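Local coordinates for lipoprotein (Shewanella oneidensis, PDB 3LHN), which is a putative NlpE-family lipoprotein, probably tethered to the cell envelope through a lipid anchor and, as in relatives, possibly linked to envelope-stress sensing or copper handling, at the interface of chains A and B and the interface of chains A and C. Residues are numbered along the deposited sequence; one frame, centred on the assembly and turned at random. Chains: chain A/B/C, Lipoprotein.

Contact 1: the interface of chains A and B. Residues chain A 74-76, 89; chain B 67-70.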
ATOM      1  N   ALA A  74       2.386   7.153 -14.776  1.00  9.08           N
ATOM      2  CA  ALA A  74       3.097   8.281 -15.329  1.00  8.95           C
ATOM      3  C   ALA A  74       2.950   9.409 -14.337  1.00  7.58           C
ATOM      4  O   ALA A  74       1.867   9.680 -13.794  1.00  8.17           O
ATOM      5  CB  ALA A  74       2.521   8.685 -16.653  1.00 10.56           C
ATOM      6  N   GLY A  75       4.020  10.154 -14.157  1.00  7.12           N
ATOM      7  CA  GLY A  75       4.005  11.265 -13.228  1.00  7.99           C
ATOM      8  C   GLY A  75       5.293  12.026 -13.203  1.00  8.64           C
ATOM      9  O   GLY A  75       6.071  11.954 -14.143  1.00  8.88           O
ATOM     10  N   LYS A  76       5.486  12.787 -12.142  1.00  8.78           N
ATOM     11  CA  LYS A  76       6.715  13.545 -11.950  1.00  8.90           C
ATOM     12  C   LYS A  76       7.420  12.998 -10.738  1.00  7.72           C
ATOM     13  O   LYS A  76       6.827  12.387  -9.846  1.00  9.37           O
ATOM     14  CB  LYS A  76       6.420  15.042 -11.742  1.00 11.98           C
ATOM     15  CG  LYS A  76       5.918  15.744 -12.982  1.00 15.17           C
ATOM     16  N   SER A  89       6.016   9.945  -7.772  0.50 13.26           N
ATOM     17  CA  SER A  89       4.694  10.368  -7.308  0.50 13.97           C
ATOM     18  C   SER A  89       3.929   9.271  -6.540  0.50 14.74           C
ATOM     19  O   SER A  89       2.984   9.619  -5.813  0.50 14.43           O
ATOM     20  CB  SER A  89       3.892  10.832  -8.527  0.50 14.56           C
ATOM     21  OG  SER A  89       3.711   9.723  -9.409  0.50 14.22           O
TER
ATOM     22  N   ASP B  67       0.366  17.583  -7.605  1.00 17.56           N
ATOM     23  CA  ASP B  67       1.329  16.614  -8.129  1.00 18.07           C
ATOM     24  C   ASP B  67       0.625  15.438  -8.842  1.00 18.30           C
ATOM     25  O   ASP B  67       0.693  14.307  -8.378  1.00 21.14           O
ATOM     26  CB  ASP B  67       2.162  16.068  -6.975  1.00 20.21           C
ATOM     27  CG  ASP B  67       3.251  15.129  -7.444  1.00 22.67           C
ATOM     28  OD1 ASP B  67       3.606  15.206  -8.646  1.00 25.06           O
ATOM     29  OD2 ASP B  67       3.773  14.341  -6.614  1.00 23.96           O
ATOM     30  N   GLU B  68       0.009  15.703  -9.976  1.00 15.86           N
ATOM     31  CA  GLU B  68      -0.882  14.683 -10.569  1.00 16.68           C
ATOM     32  C   GLU B  68      -0.120  13.510 -11.142  1.00 13.55           C
ATOM     33  O   GLU B  68       0.981  13.680 -11.681  1.00 13.22           O
ATOM     34  CB  GLU B  68      -1.756  15.342 -11.631  1.00 19.67           C
ATOM     35  CG  GLU B  68      -2.670  14.411 -12.310  1.00 23.15           C
ATOM     36  CD  GLU B  68      -3.569  15.085 -13.292  1.00 26.02           C
ATOM     37  OE1 GLU B  68      -4.398  15.929 -12.855  1.00 29.71           O
ATOM     38  OE2 GLU B  68      -3.483  14.707 -14.482  1.00 29.28           O
ATOM     39  N   SER B  69      -0.679  12.314 -11.019  1.00 10.87           N
ATOM     40  CA  SER B  69      -0.145  11.145 -11.663  1.00 10.96           C
ATOM     41  C   SER B  69      -1.281  10.311 -12.167  1.00  9.66           C
ATOM     42  O   SER B  69      -2.413  10.476 -11.711  1.00 10.40           O
ATOM     43  CB  SER B  69       0.655  10.318 -10.693  1.00 11.33           C
ATOM     44  OG  SER B  69      -0.050  10.034  -9.532  1.00 14.80           O
ATOM     45  N   ILE B  70      -0.969   9.415 -13.088  1.00  8.80           N
ATOM     46  CA  ILE B  70      -1.963   8.563 -13.696  1.00  9.16           C
ATOM     47  C   ILE B  70      -1.538   7.120 -13.649  1.00 10.12           C
ATOM     48  O   ILE B  70      -0.438   6.757 -14.097  1.00  9.24           O
ATOM     49  CB  ILE B  70      -2.209   8.961 -15.140  1.00 11.43           C
ATOM     50  CG1 ILE B  70      -2.667  10.448 -15.201  1.00 15.08           C
ATOM     51  CG2 ILE B  70      -3.210   7.976 -15.800  1.00 11.51           C
ATOM     52  CD1 ILE B  70      -3.059  10.957 -16.622  1.00 18.70           C
TER
HETATM   53  O   HOH W   1       3.277  13.133 -10.373  1.00 13.67           O
HETATM   54  O   HOH W   2       1.859  12.062  -5.532  1.00 34.79           O

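Contact 2: the interface of chains A and B. Residues chain A 70-73, 90; chain B 70-73, 90.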
ATOM      1  N   ILE A  70      -0.822  -5.905 -15.011  1.00  8.80           N
ATOM      2  CA  ILE A  70       0.101  -4.914 -15.512  1.00  9.16           C
ATOM      3  C   ILE A  70      -0.292  -3.533 -15.060  1.00 10.12           C
ATOM      4  O   ILE A  70      -1.433  -3.088 -15.264  1.00  9.24           O
ATOM      5  CB  ILE A  70       0.159  -4.942 -17.028  1.00 11.43           C
ATOM      6  CG1 ILE A  70       0.582  -6.361 -17.508  1.00 15.08           C
ATOM      7  CG2 ILE A  70       1.085  -3.810 -17.546  1.00 11.51           C
ATOM      8  CD1 ILE A  70       0.786  -6.501 -19.048  1.00 18.70           C
ATOM      9  N   PHE A  71       0.645  -2.828 -14.424  1.00 10.68           N
ATOM     10  CA  PHE A  71       0.444  -1.451 -13.990  1.00 13.74           C
ATOM     11  C   PHE A  71       1.278  -0.535 -14.821  1.00 14.83           C
ATOM     12  O   PHE A  71       2.453  -0.853 -15.134  1.00 14.78           O
ATOM     13  CB  PHE A  71       0.966  -1.238 -12.579  1.00 16.54           C
ATOM     14  CG  PHE A  71       0.092  -1.666 -11.515  1.00 20.60           C
ATOM     15  CD1 PHE A  71      -0.301  -2.987 -11.400  1.00 21.04           C
ATOM     16  CD2 PHE A  71      -0.319  -0.749 -10.540  1.00 22.64           C
ATOM     17  CE1 PHE A  71      -1.124  -3.405 -10.377  1.00 22.87           C
ATOM     18  CE2 PHE A  71      -1.145  -1.174  -9.492  1.00 23.87           C
ATOM     19  CZ  PHE A  71      -1.540  -2.500  -9.411  1.00 22.92           C
ATOM     20  N   LYS A  72       0.745   0.607 -15.184  1.00 14.79           N
ATOM     21  CA  LYS A  72       1.502   1.621 -15.885  1.00 16.21           C
ATOM     22  C   LYS A  72       1.230   2.938 -15.202  1.00 16.85           C
ATOM     23  O   LYS A  72       0.065   3.297 -15.114  1.00 16.85           O
ATOM     24  CB  LYS A  72       1.101   1.710 -17.319  1.00 18.01           C
ATOM     25  CG  LYS A  72       1.353   0.494 -18.098  1.00 21.11           C
ATOM     26  CD  LYS A  72       1.022   0.714 -19.500  1.00 24.11           C
ATOM     27  CE  LYS A  72       0.863  -0.590 -20.267  1.00 26.71           C
ATOM     28  NZ  LYS A  72       0.755  -0.352 -21.745  1.00 28.53           N
ATOM     29  N   VAL A  73       2.282   3.659 -14.757  1.00 13.63           N
ATOM     30  CA  VAL A  73       2.164   4.875 -13.958  1.00 12.45           C
ATOM     31  C   VAL A  73       2.945   5.969 -14.665  1.00 11.64           C
ATOM     32  O   VAL A  73       4.077   5.720 -15.109  1.00 12.33           O
ATOM     33  CB  VAL A  73       2.732   4.710 -12.557  1.00 13.02           C
ATOM     34  CG1 VAL A  73       2.508   5.966 -11.688  1.00 13.75           C
ATOM     35  CG2 VAL A  73       2.122   3.439 -11.890  1.00 14.55           C
ATOM     36  N   ASP A  90       4.273   7.977  -6.691  1.00 14.54           N
ATOM     37  CA  ASP A  90       3.686   6.901  -5.935  1.00 16.70           C
ATOM     38  C   ASP A  90       4.364   6.680  -4.607  1.00 15.50           C
ATOM     39  O   ASP A  90       4.008   5.740  -3.860  1.00 17.96           O
ATOM     40  CB  ASP A  90       3.641   5.546  -6.725  1.00 18.64           C
ATOM     41  CG  ASP A  90       5.005   4.919  -6.964  1.00 21.39           C
ATOM     42  OD1 ASP A  90       6.032   5.553  -6.666  1.00 17.95           O
ATOM     43  OD2 ASP A  90       5.032   3.749  -7.449  1.00 23.41           O
TER
ATOM     44  N   ILE B  70      -0.969   9.415 -13.088  1.00  8.80           N
ATOM     45  CA  ILE B  70      -1.963   8.563 -13.696  1.00  9.16           C
ATOM     46  C   ILE B  70      -1.538   7.120 -13.649  1.00 10.12           C
ATOM     47  O   ILE B  70      -0.438   6.757 -14.097  1.00  9.24           O
ATOM     48  CB  ILE B  70      -2.209   8.961 -15.140  1.00 11.43           C
ATOM     49  CG1 ILE B  70      -2.667  10.448 -15.201  1.00 15.08           C
ATOM     50  CG2 ILE B  70      -3.210   7.976 -15.800  1.00 11.51           C
ATOM     51  CD1 ILE B  70      -3.059  10.957 -16.622  1.00 18.70           C
ATOM     52  N   PHE B  71      -2.398   6.267 -13.094  1.00 10.68           N
ATOM     53  CA  PHE B  71      -2.167   4.828 -13.039  1.00 13.74           C
ATOM     54  C   PHE B  71      -3.112   4.131 -13.958  1.00 14.83           C
ATOM     55  O   PHE B  71      -4.312   4.497 -14.034  1.00 14.78           O
ATOM     56  CB  PHE B  71      -2.512   4.268 -11.669  1.00 16.54           C
ATOM     57  CG  PHE B  71      -1.504   4.435 -10.651  1.00 20.60           C
ATOM     58  CD1 PHE B  71      -1.080   5.694 -10.266  1.00 21.04           C
ATOM     59  CD2 PHE B  71      -0.989   3.314  -9.990  1.00 22.64           C
ATOM     60  CE1 PHE B  71      -0.129   5.861  -9.283  1.00 22.87           C
ATOM     61  CE2 PHE B  71      -0.032   3.482  -8.981  1.00 23.87           C
ATOM     62  CZ  PHE B  71       0.390   4.754  -8.628  1.00 22.92           C
ATOM     63  N   LYS B  72      -2.646   3.121 -14.654  1.00 14.79           N
ATOM     64  CA  LYS B  72      -3.501   2.297 -15.481  1.00 16.21           C
ATOM     65  C   LYS B  72      -3.167   0.858 -15.182  1.00 16.85           C
ATOM     66  O   LYS B  72      -2.005   0.506 -15.331  1.00 16.85           O
ATOM     67  CB  LYS B  72      -3.284   2.570 -16.932  1.00 18.01           C
ATOM     68  CG  LYS B  72      -3.612   3.935 -17.351  1.00 21.11           C
ATOM     69  CD  LYS B  72      -3.462   4.070 -18.794  1.00 24.11           C
ATOM     70  CE  LYS B  72      -3.380   5.525 -19.233  1.00 26.71           C
ATOM     71  NZ  LYS B  72      -3.462   5.659 -20.725  1.00 28.53           N
ATOM     72  N   VAL B  73      -4.165   0.034 -14.799  1.00 13.63           N
ATOM     73  CA  VAL B  73      -3.968  -1.339 -14.344  1.00 12.45           C
ATOM     74  C   VAL B  73      -4.848  -2.239 -15.194  1.00 11.64           C
ATOM     75  O   VAL B  73      -6.023  -1.906 -15.418  1.00 12.33           O
ATOM     76  CB  VAL B  73      -4.353  -1.531 -12.885  1.00 13.02           C
ATOM     77  CG1 VAL B  73      -4.042  -2.958 -12.385  1.00 13.75           C
ATOM     78  CG2 VAL B  73      -3.645  -0.453 -12.009  1.00 14.55           C
ATOM     79  N   ASP B  90      -5.200  -6.160  -7.854  1.00 14.54           N
ATOM     80  CA  ASP B  90      -4.506  -5.293  -6.936  1.00 16.70           C
ATOM     81  C   ASP B  90      -5.009  -5.414  -5.521  1.00 15.50           C
ATOM     82  O   ASP B  90      -4.548  -4.681  -4.617  1.00 17.96           O
ATOM     83  CB  ASP B  90      -4.539  -3.785  -7.369  1.00 18.64           C
ATOM     84  CG  ASP B  90      -5.913  -3.140  -7.275  1.00 21.39           C
ATOM     85  OD1 ASP B  90      -6.904  -3.844  -7.015  1.00 17.95           O
ATOM     86  OD2 ASP B  90      -5.981  -1.888  -7.452  1.00 23.41           O
TER
HETATM   87  O   HOH W   3      -1.908  -1.437 -17.699  1.00 22.04           O
HETATM   88  O   HOH W   4      -0.298   5.760 -16.902  1.00 22.04           O

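Contact 3: the interface of chains A and C. Residues chain A 76-78, 87-89, 91, 93; chain C 91, 106-107.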
ATOM      1  N   LYS A  76       5.486  12.787 -12.142  1.00  8.78           N
ATOM      2  CA  LYS A  76       6.715  13.545 -11.950  1.00  8.90           C
ATOM      3  C   LYS A  76       7.420  12.998 -10.738  1.00  7.72           C
ATOM      4  O   LYS A  76       6.827  12.387  -9.846  1.00  9.37           O
ATOM      5  CB  LYS A  76       6.420  15.042 -11.742  1.00 11.98           C
ATOM      6  CG  LYS A  76       5.918  15.744 -12.982  1.00 15.17           C
ATOM      7  N   PHE A  77       8.703  13.253 -10.671  1.00  8.59           N
ATOM      8  CA  PHE A  77       9.481  12.879  -9.511  1.00  8.19           C
ATOM      9  C   PHE A  77      10.303  14.075  -9.043  1.00  8.55           C
ATOM     10  O   PHE A  77      10.500  15.044  -9.757  1.00  8.39           O
ATOM     11  CB  PHE A  77      10.348  11.624  -9.770  1.00  8.50           C
ATOM     12  CG  PHE A  77      11.450  11.802 -10.804  1.00  8.47           C
ATOM     13  CD1 PHE A  77      12.719  12.233 -10.444  1.00  9.19           C
ATOM     14  CD2 PHE A  77      11.242  11.512 -12.156  1.00  9.06           C
ATOM     15  CE1 PHE A  77      13.721  12.325 -11.400  1.00  9.83           C
ATOM     16  CE2 PHE A  77      12.257  11.628 -13.054  1.00  9.17           C
ATOM     17  CZ  PHE A  77      13.459  12.034 -12.694  1.00  9.25           C
ATOM     18  N   ASP A  78      10.807  13.968  -7.820  0.50  9.56           N
ATOM     19  CA  ASP A  78      11.600  15.023  -7.229  0.50 10.48           C
ATOM     20  C   ASP A  78      12.858  14.454  -6.624  0.50  9.58           C
ATOM     21  O   ASP A  78      12.898  13.322  -6.160  0.50 10.19           O
ATOM     22  CB  ASP A  78      10.792  15.797  -6.194  0.50 11.31           C
ATOM     23  CG  ASP A  78       9.411  16.199  -6.729  0.50 12.53           C
ATOM     24  OD1 ASP A  78       8.576  15.316  -6.958  0.50 15.07           O
ATOM     25  OD2 ASP A  78       9.178  17.396  -6.880  0.50 14.86           O
ATOM     26  N   THR A  87      12.185  10.640  -5.474  1.00  9.16           N
ATOM     27  CA  THR A  87      10.909  10.142  -4.962  1.00  9.72           C
ATOM     28  C   THR A  87       9.878  10.279  -6.089  1.00  9.82           C
ATOM     29  O   THR A  87       9.642  11.392  -6.570  1.00 10.19           O
ATOM     30  CB  THR A  87      10.450  10.960  -3.762  1.00 11.03           C
ATOM     31  OG1 THR A  87      11.450  10.909  -2.704  1.00 10.76           O
ATOM     32  CG2 THR A  87       9.110  10.422  -3.196  1.00 10.65           C
ATOM     33  N   LEU A  88       9.331   9.164  -6.507  1.00  9.83           N
ATOM     34  CA  LEU A  88       8.279   9.136  -7.543  1.00  9.81           C
ATOM     35  C   LEU A  88       6.951   9.538  -6.937  1.00 12.32           C
ATOM     36  O   LEU A  88       6.791   9.555  -5.704  1.00 10.26           O
ATOM     37  CB  LEU A  88       8.145   7.766  -8.158  1.00  9.89           C
ATOM     38  CG  LEU A  88       9.372   7.021  -8.712  1.00 11.76           C
ATOM     39  CD1 LEU A  88       9.004   5.725  -9.457  1.00 12.64           C
ATOM     40  CD2 LEU A  88      10.228   7.890  -9.624  1.00 13.37           C
ATOM     41  N   SER A  89       6.016   9.945  -7.772  0.50 13.26           N
ATOM     42  CA  SER A  89       4.694  10.368  -7.308  0.50 13.97           C
ATOM     43  C   SER A  89       3.929   9.271  -6.540  0.50 14.74           C
ATOM     44  O   SER A  89       2.984   9.619  -5.813  0.50 14.43           O
ATOM     45  CB  SER A  89       3.892  10.832  -8.527  0.50 14.56           C
ATOM     46  OG  SER A  89       3.711   9.723  -9.409  0.50 14.22           O
ATOM     47  N   GLY A  91       5.337   7.550  -4.303  1.00 12.94           N
ATOM     48  CA  GLY A  91       6.050   7.472  -3.045  1.00 12.34           C
ATOM     49  C   GLY A  91       7.291   6.581  -3.033  1.00 11.56           C
ATOM     50  O   GLY A  91       8.048   6.571  -2.061  1.00 13.14           O
ATOM     51  N   LYS A  93      11.065   5.507  -3.613  0.50  7.46           N
ATOM     52  CA  LYS A  93      12.317   6.216  -3.642  0.50  7.81           C
ATOM     53  C   LYS A  93      13.410   5.344  -4.229  0.50  7.97           C
ATOM     54  O   LYS A  93      13.456   4.154  -4.030  0.50  8.47           O
ATOM     55  CB  LYS A  93      12.693   6.686  -2.233  0.50  8.40           C
ATOM     56  CG  LYS A  93      11.687   7.674  -1.654  0.50  9.98           C
ATOM     57  CD  LYS A  93      12.181   8.381  -0.385  0.50 11.76           C
ATOM     58  CE  LYS A  93      11.015   9.189   0.187  0.50 13.60           C
ATOM     59  NZ  LYS A  93      10.151   8.311   1.003  0.50 15.22           N
TER
ATOM     60  N   GLY C  91       8.064   8.199   5.330  1.00 16.37           N
ATOM     61  CA  GLY C  91       7.957   9.047   4.135  1.00 17.15           C
ATOM     62  C   GLY C  91       6.889  10.133   4.151  1.00 15.28           C
ATOM     63  O   GLY C  91       6.882  10.997   3.281  1.00 17.22           O
ATOM     64  N   THR C 106       2.915  13.508  -1.340  0.50 12.68           N
ATOM     65  CA  THR C 106       4.186  12.790  -1.403  0.50 13.78           C
ATOM     66  C   THR C 106       5.387  13.678  -1.612  0.50 13.44           C
ATOM     67  O   THR C 106       6.502  13.337  -1.196  0.50 13.50           O
ATOM     68  CB  THR C 106       4.181  11.837  -2.591  0.50 14.68           C
ATOM     69  OG1 THR C 106       3.360  10.710  -2.293  0.50 16.11           O
ATOM     70  CG2 THR C 106       5.636  11.395  -2.931  0.50 13.67           C
ATOM     71  N   GLU C 107       5.142  14.803  -2.277  0.50 12.88           N
ATOM     72  CA  GLU C 107       6.171  15.743  -2.650  0.50 12.91           C
ATOM     73  C   GLU C 107       6.159  17.080  -1.868  0.50 14.31           C
ATOM     74  O   GLU C 107       6.813  18.042  -2.270  0.50 15.84           O
ATOM     75  CB  GLU C 107       6.105  15.999  -4.177  0.50 12.07           C
ATOM     76  CG  GLU C 107       6.163  14.749  -5.109  0.50 11.98           C
ATOM     77  CD  GLU C 107       7.507  13.977  -5.146  0.50 11.15           C
ATOM     78  OE1 GLU C 107       8.385  14.246  -4.316  0.50 12.89           O
ATOM     79  OE2 GLU C 107       7.626  13.075  -5.991  0.50  9.51           O
TER

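Contact 1: the interface of chains A and B
The flat groups here are peptide units paired with each donor in the plane of the carbonyl it meets, and the carboxylate of B:Asp67, which is bridged by water at both oxygens. The 69-79 strands of two NlpE N-terminal domains run antiparallel, with A:Ala74 paired to B:Ile70. A:Ala74 N donates to B:Ile70 O over 2.9 Å, the donor lying in the carbonyl plane with a C=O...N angle of 154°. B:Ile70 N returns the bond to A:Ala74 O, also 2.9 Å and in plane, so this reciprocal pair helps set the strand register. Beyond it the direct ladder gives way to water. A:Lys76 N points almost straight at water 1, 2.9 Å away, with 170° at the hydrogen. The same water lies 2.7 Å from the backbone B:Glu68 O and 2.7 Å from the carboxylate oxygen B:Asp67 OD1, so it prolongs the pairing just before the B strand begins. B:Asp67 has CG anti to its backbone N (chi1 -176°), which turns the carboxylate toward chain A. Its other oxygen, B:Asp67 OD2, meets water 2 at 3.2 Å, and that water also contacts the carbonyl of A:Ser89. Both serines, A:Ser89 and B:Ser69, hold OG in the crowded position between backbone N and carbonyl carbon, yet their hydroxyls do not bond to each other. Instead A:Ser89 OG rests against the methylene B:Ser69 CB at 3.4 Å.

Contact 2: the interface of chains A and B
Two valine-phenylalanine CH-pi contacts form the apolar centre of this antiparallel strand pairing between NlpE-family domains, repeated by the two-fold. B:Val73 CG2 sits over one face of the A:Phe71 ring, 3.7 Å from its centroid and displaced toward the rim. The other branch, B:Val73 CG1, touches A:Phe71 CE1 at 3.6 Å, so both branches of the valine lie along one face, CG2 over the CD2-CE2 side and CG1 toward CE1 and CD1. Valine CG1 is anti to the backbone N (chi1 -176°) and CG2 beside it; the two side chains run alongside, pointing the same way. The phenylalanines cross obliquely near the axis, where A:Phe71 CD2 and B:Phe71 CD2 are 4.2 Å apart. At the ring tip, B:Asp90 CB comes within 3.8 Å of A:Phe71 CZ, approaching at about a right angle, with its carboxylate plane inclined 52° to the ring. Beneath the rings, A:Lys72 N donates to B:Lys72 O over 2.8 Å, in the carbonyl plane, and the symmetric bond runs back. The lysine side chains leave on the opposite face of the sheet from the rings, extended beyond CG. On that face water 3 bridges A:Ile70 O, 3.0 Å away, to B:Lys72 O, 3.1 Å away; water 4 repeats the bridge with the chains exchanged.

Contact 3: the interface of chains A and C
C:Glu107 OE2, a carboxylate oxygen, is approached by at least two acceptor-type oxygens of chain A: A:Thr87 O at 2.7 Å and A:Asp78 OD1 at 2.6 Å. The site is a loop-to-strand packing between NlpE N-terminal domains, and may belong to the crystal rather than to a biological oligomer. A hydrogen bond from C:Glu107 OE2 to the A:Thr87 carbonyl would need a protonated glutamate, which the coordinates do not show. The acids meet tip to tip, their carboxylate planes 47° apart, with A:Asp78 OD1 also 2.9 Å from C:Glu107 OE1. A shared proton is conceivable, but A:Asp78 OD1 lies implausibly near the glutamate carboxyl carbon, so the modelled pair clashes and its short distances cannot establish a bond. C:Glu107 reaches this position by bending at chi2 (-68°), with CG beside its backbone N; A:Asp78 likewise holds CG beside its N (chi1 -48°). Next to the acids, the methyls A:Thr87 CG2 and C:Thr106 CG2 touch at 3.6 Å, the two threonines crossing obliquely. C:Thr106 CG2 also abuts the backbone A:Leu88 O at 3.5 Å. Toward the rim, the same methyl, C:Thr106 CG2, packs against A:Gly91 CA at 3.9 Å.

Strand 69-79 of chain A passes through all three sites. Measured between the centres of their C-alpha atoms, contact 1 lies about 11 Å from contact 2 and about 9 Å from contact 3, while contacts 2 and 3 are about 15 Å apart. Contacts 1 and 2 share B:Ile70 and are successive parts of one two-fold A/B pairing. Contacts 1 and 3 share A:Lys76 and A:Ser89, so part of chain A faces both neighbours. Strand pairing is consistent with an A/B dimer, though the structure alone does not show one outside the crystal; the A/C contact, lacking an exact two-fold, may simply be packing.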